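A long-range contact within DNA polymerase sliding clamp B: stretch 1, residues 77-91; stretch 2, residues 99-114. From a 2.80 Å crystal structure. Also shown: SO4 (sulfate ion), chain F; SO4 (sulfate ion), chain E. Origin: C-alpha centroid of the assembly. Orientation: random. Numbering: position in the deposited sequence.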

# COMPACT_ATOMS: atom_id res chain seq x y z
N LYS A 77 17.51 -16.97 4.39
CA LYS A 77 16.42 -16.94 3.42
C LYS A 77 15.43 -18.08 3.65
O LYS A 77 14.22 -17.88 3.67
CB LYS A 77 16.97 -17.00 2.00
CG LYS A 77 17.83 -15.81 1.61
CD LYS A 77 18.32 -15.92 0.17
CE LYS A 77 19.19 -14.73 -0.21
NZ LYS A 77 19.67 -14.81 -1.62
N ILE A 78 15.97 -19.29 3.84
CA ILE A 78 15.14 -20.48 4.02
C ILE A 78 14.36 -20.45 5.34
O ILE A 78 13.21 -20.90 5.39
CB ILE A 78 15.99 -21.77 3.95
CG1 ILE A 78 15.12 -23.00 4.21
CG2 ILE A 78 17.14 -21.71 4.94
CD1 ILE A 78 14.02 -23.19 3.19
N LEU A 79 14.98 -19.93 6.39
CA LEU A 79 14.34 -19.86 7.69
C LEU A 79 13.22 -18.82 7.73
O LEU A 79 12.29 -18.93 8.54
CB LEU A 79 15.37 -19.58 8.79
CG LEU A 79 16.40 -20.68 9.02
CD1 LEU A 79 17.39 -20.28 10.10
CD2 LEU A 79 15.72 -21.99 9.37
N GLY A 80 13.31 -17.83 6.86
CA GLY A 80 12.28 -16.81 6.76
C GLY A 80 11.03 -17.33 6.08
O GLY A 80 9.94 -16.77 6.23
N LYS A 81 11.18 -18.42 5.33
CA LYS A 81 10.06 -19.04 4.63
C LYS A 81 9.16 -19.81 5.59
O LYS A 81 8.25 -20.53 5.17
CB LYS A 81 10.57 -19.98 3.53
CG LYS A 81 11.38 -19.29 2.45
CD LYS A 81 11.80 -20.28 1.36
CE LYS A 81 12.65 -19.60 0.31
NZ LYS A 81 11.94 -18.46 -0.34
N ALA A 82 9.43 -19.67 6.89
CA ALA A 82 8.64 -20.35 7.91
C ALA A 82 7.20 -19.84 7.91
O ALA A 82 6.92 -18.75 8.41
CB ALA A 82 9.27 -20.16 9.28
N LYS A 83 6.30 -20.63 7.33
CA LYS A 83 4.89 -20.27 7.27
C LYS A 83 4.31 -20.02 8.66
O LYS A 83 3.51 -19.10 8.86
CB LYS A 83 4.08 -21.36 6.56
CG LYS A 83 4.36 -21.47 5.06
CD LYS A 83 3.87 -20.24 4.32
CE LYS A 83 4.13 -20.35 2.83
NZ LYS A 83 5.58 -20.46 2.51
N SER A 84 4.72 -20.84 9.62
CA SER A 84 4.20 -20.75 10.98
C SER A 84 5.33 -20.59 12.00
O SER A 84 6.50 -20.76 11.66
CB SER A 84 3.36 -21.98 11.31
OG SER A 84 2.86 -21.91 12.64
N LYS A 85 4.97 -20.27 13.23
CA LYS A 85 5.94 -20.16 14.31
C LYS A 85 6.20 -21.52 14.94
O LYS A 85 7.00 -21.65 15.87
CB LYS A 85 5.45 -19.17 15.38
CG LYS A 85 5.29 -17.75 14.88
CD LYS A 85 4.82 -16.82 15.99
CE LYS A 85 4.63 -15.40 15.48
NZ LYS A 85 3.64 -15.34 14.37
N SER A 86 5.52 -22.54 14.43
CA SER A 86 5.69 -23.90 14.92
C SER A 86 6.47 -24.75 13.93
O SER A 86 6.56 -25.97 14.08
CB SER A 86 4.33 -24.54 15.20
OG SER A 86 3.62 -23.81 16.18
N ALA A 87 7.04 -24.11 12.91
CA ALA A 87 7.80 -24.81 11.89
C ALA A 87 9.12 -25.32 12.43
O ALA A 87 9.82 -24.60 13.15
CB ALA A 87 8.03 -23.90 10.69
N THR A 88 9.47 -26.55 12.09
CA THR A 88 10.72 -27.15 12.54
C THR A 88 11.79 -27.04 11.46
O THR A 88 11.51 -26.62 10.34
CB THR A 88 10.54 -28.63 12.94
OG1 THR A 88 10.18 -29.40 11.78
CG2 THR A 88 9.45 -28.77 13.99
N VAL A 89 13.02 -27.40 11.81
CA VAL A 89 14.13 -27.34 10.87
C VAL A 89 14.99 -28.59 10.97
O VAL A 89 15.28 -29.08 12.06
CB VAL A 89 15.02 -26.11 11.12
CG1 VAL A 89 16.26 -26.16 10.25
CG2 VAL A 89 14.25 -24.84 10.86
N THR A 90 15.40 -29.12 9.82
CA THR A 90 16.31 -30.25 9.79
C THR A 90 17.59 -29.88 9.05
O THR A 90 17.56 -29.20 8.03
CB THR A 90 15.68 -31.49 9.14
OG1 THR A 90 15.33 -31.20 7.78
CG2 THR A 90 14.43 -31.92 9.89
N LEU A 91 18.72 -30.32 9.60
CA LEU A 91 20.02 -30.10 8.98
C LEU A 91 20.59 -31.44 8.53
O LEU A 91 20.79 -32.34 9.35
CB LEU A 91 20.97 -29.43 9.97
CG LEU A 91 20.51 -28.11 10.58
CD1 LEU A 91 21.45 -27.67 11.69
CD2 LEU A 91 20.41 -27.03 9.51
N LYS A 99 22.11 -29.56 3.40
CA LYS A 99 20.71 -29.44 3.01
C LYS A 99 19.85 -29.02 4.20
O LYS A 99 19.79 -29.73 5.21
CB LYS A 99 20.20 -30.77 2.45
CG LYS A 99 18.71 -30.78 2.12
CD LYS A 99 18.26 -32.15 1.64
CE LYS A 99 16.76 -32.18 1.40
NZ LYS A 99 16.30 -33.52 0.97
N VAL A 100 19.19 -27.88 4.08
CA VAL A 100 18.34 -27.37 5.15
C VAL A 100 16.87 -27.44 4.76
O VAL A 100 16.49 -26.98 3.68
CB VAL A 100 18.70 -25.92 5.53
CG1 VAL A 100 17.79 -25.43 6.64
CG2 VAL A 100 20.16 -25.83 5.95
N THR A 101 16.05 -28.01 5.63
CA THR A 101 14.62 -28.14 5.36
C THR A 101 13.78 -27.55 6.48
O THR A 101 14.01 -27.82 7.65
CB THR A 101 14.22 -29.62 5.16
OG1 THR A 101 14.98 -30.19 4.09
CG2 THR A 101 12.73 -29.73 4.85
N VAL A 102 12.80 -26.74 6.10
CA VAL A 102 11.85 -26.18 7.05
C VAL A 102 10.48 -26.83 6.85
O VAL A 102 9.93 -26.80 5.76
CB VAL A 102 11.71 -24.66 6.90
CG1 VAL A 102 10.59 -24.14 7.78
CG2 VAL A 102 13.03 -23.97 7.24
N ARG A 103 9.96 -27.42 7.92
CA ARG A 103 8.70 -28.16 7.85
C ARG A 103 7.63 -27.53 8.73
O ARG A 103 7.85 -27.29 9.92
CB ARG A 103 8.93 -29.61 8.27
CG ARG A 103 10.18 -30.23 7.67
CD ARG A 103 10.53 -31.55 8.31
NE ARG A 103 11.82 -32.04 7.85
CZ ARG A 103 12.00 -32.76 6.75
NH1 ARG A 103 10.96 -33.07 5.99
NH2 ARG A 103 13.21 -33.17 6.41
N ASP A 104 6.47 -27.26 8.14
CA ASP A 104 5.36 -26.68 8.88
C ASP A 104 4.10 -27.51 8.74
O ASP A 104 3.31 -27.31 7.81
CB ASP A 104 5.10 -25.25 8.41
CG ASP A 104 4.00 -24.58 9.20
OD1 ASP A 104 3.77 -24.98 10.36
OD2 ASP A 104 3.36 -23.65 8.66
N GLU A 105 3.90 -28.44 9.66
CA GLU A 105 2.75 -29.34 9.62
C GLU A 105 1.44 -28.56 9.64
O GLU A 105 0.45 -28.99 9.05
CB GLU A 105 2.81 -30.33 10.78
CG GLU A 105 1.74 -31.41 10.74
CD GLU A 105 0.40 -30.94 11.28
OE1 GLU A 105 0.39 -29.96 12.05
OE2 GLU A 105 -0.63 -31.55 10.93
N LYS A 106 1.44 -27.42 10.32
CA LYS A 106 0.22 -26.63 10.48
C LYS A 106 -0.39 -26.24 9.13
O LYS A 106 -1.61 -26.34 8.95
CB LYS A 106 0.49 -25.38 11.32
CG LYS A 106 -0.77 -24.57 11.61
CD LYS A 106 -0.45 -23.31 12.41
CE LYS A 106 -1.71 -22.50 12.66
NZ LYS A 106 -1.43 -21.24 13.41
N THR A 107 0.45 -25.81 8.20
CA THR A 107 -0.02 -25.38 6.89
C THR A 107 0.21 -26.44 5.82
O THR A 107 -0.08 -26.23 4.65
CB THR A 107 0.67 -24.07 6.44
OG1 THR A 107 2.08 -24.28 6.35
CG2 THR A 107 0.39 -22.95 7.43
N GLY A 108 0.72 -27.59 6.24
CA GLY A 108 1.00 -28.68 5.32
C GLY A 108 1.96 -28.27 4.22
O GLY A 108 1.77 -28.63 3.06
N THR A 109 2.99 -27.52 4.59
CA THR A 109 3.99 -27.08 3.62
C THR A 109 5.40 -27.39 4.09
O THR A 109 5.63 -27.70 5.26
CB THR A 109 3.89 -25.57 3.35
OG1 THR A 109 4.14 -24.85 4.56
CG2 THR A 109 2.50 -25.22 2.82
N ARG A 110 6.35 -27.31 3.16
CA ARG A 110 7.76 -27.50 3.47
C ARG A 110 8.59 -26.66 2.52
O ARG A 110 8.09 -26.15 1.52
CB ARG A 110 8.16 -28.97 3.32
CG ARG A 110 7.37 -29.93 4.19
CD ARG A 110 8.08 -31.27 4.28
NE ARG A 110 8.27 -31.88 2.97
CZ ARG A 110 7.49 -32.82 2.47
NH1 ARG A 110 6.45 -33.27 3.17
NH2 ARG A 110 7.74 -33.32 1.26
N SER A 111 9.87 -26.51 2.84
CA SER A 111 10.80 -25.82 1.97
C SER A 111 12.21 -26.31 2.25
O SER A 111 12.54 -26.63 3.39
CB SER A 111 10.72 -24.30 2.18
OG SER A 111 9.47 -23.79 1.76
N ASN A 112 13.03 -26.38 1.22
CA ASN A 112 14.41 -26.80 1.40
C ASN A 112 15.38 -25.98 0.56
O ASN A 112 14.97 -25.19 -0.29
CB ASN A 112 14.58 -28.30 1.11
CG ASN A 112 14.29 -28.66 -0.33
OD1 ASN A 112 14.34 -27.81 -1.22
ND2 ASN A 112 13.99 -29.93 -0.57
N ILE A 113 16.67 -26.19 0.80
CA ILE A 113 17.71 -25.52 0.03
C ILE A 113 19.04 -26.24 0.21
O ILE A 113 19.42 -26.60 1.33
CB ILE A 113 17.84 -24.03 0.43
CG1 ILE A 113 18.79 -23.31 -0.53
CG2 ILE A 113 18.30 -23.89 1.87
CD1 ILE A 113 18.91 -21.82 -0.25
N TYR A 114 19.72 -26.48 -0.89
CA TYR A 114 21.02 -27.14 -0.86
C TYR A 114 22.13 -26.09 -0.87
O TYR A 114 22.36 -25.44 -1.89
CB TYR A 114 21.16 -28.09 -2.05
CG TYR A 114 20.14 -29.20 -2.08
CD1 TYR A 114 18.84 -28.96 -2.50
CD2 TYR A 114 20.47 -30.49 -1.68
CE1 TYR A 114 17.90 -29.98 -2.53
CE2 TYR A 114 19.54 -31.51 -1.70
CZ TYR A 114 18.25 -31.25 -2.13
OH TYR A 114 17.32 -32.26 -2.15
S SO4 F . 1.42 -18.63 13.39
O1 SO4 F . 1.12 -17.69 14.47
O2 SO4 F . 1.16 -19.99 13.84
O3 SO4 F . 0.59 -18.32 12.23
O4 SO4 F . 2.83 -18.50 13.01
S SO4 E . 12.85 -34.95 3.00
O1 SO4 E . 13.15 -35.05 1.57
O2 SO4 E . 13.76 -33.99 3.62
O3 SO4 E . 11.47 -34.49 3.17
O4 SO4 E . 13.02 -36.25 3.64

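Strand 88-91 and strand 99-104 run antiparallel at 157°, and four backbone hydrogen bonds tie them together. Thr88 N donates to Arg103 O at 2.8 Å, and Arg103 N returns the bond to Thr88 O at 3.0 Å. Two residues on, Thr90 N reaches Thr101 O at 2.9 Å, while Thr101 N meets Thr90 O at 3.1 Å. Between these reciprocal pairs lies Val89 opposite Val102, a non-hydrogen-bonded pair whose CA atoms close to 4.6 Å, against 5.2 Å in the bonded pairs. Here CA-H...O contacts supplement the ladder: Val89 CA lies 3.3 Å from Thr101 O, and Val102 CA lies 3.3 Å from Thr88 O.

One side-chain bond crosses between the strands. Arg103 NH2 donates to Thr90 OG1 at 3.2 Å, the hydroxyl lying at the edge of the guanidinium, near its plane, where the N-H groups point. Arginine suits this place because its long chain runs diagonally along the face carrying Thr88, Thr90 and Thr101, and its several donors can serve more than one acceptor: the same NH2 also binds O2 of a sulfate ion at 3.0 Å, while NH1 binds O3 of that ion at 3.2 Å. The beta-branched threonines fit an extended backbone while offering hydroxyls.

Beside the turn, Asp104 gathers polar groups round its carboxylate. Its OD2 accepts a 2.7 Å hydrogen bond from Thr107 OG1, which in turn accepts one from Thr109 OG1 at 2.8 Å. Lys83 lays its aliphatic part against this chain, with CB 3.2 Å from Asp104 OD2 and CG 3.4 Å from Thr109 OG1, while its amine leads away. Ser84 and Lys106 share a second sulfate: Ser84 OG and Lys106 NZ approach its O2 at 2.8 and 2.9 Å. Gly108, with positive phi, suits the tight turn.

The other face of the sheet is apolar. Val102 is its hub: its CG2 packs 3.9 Å from Val89 CG2 and 4.0 Å from Leu79 CD2, and its CG1 lies 3.9 Å from Ala87 CB. Valine is compact enough to let several neighbours gather round it. Ile78 has the largest area of any residue in stretch 1 covered by the other stretch, 106 Å², with its CG1 3.8 Å from Val102 CG2, its CB 3.8 Å from Ile113 CG2 and its CD1 3.6 Å from Ser111 CB. Farther along, Leu91 CD2 meets Val100 CG2 at 3.8 Å, extending the apolar packing. Altogether the two stretches bury 961 Å².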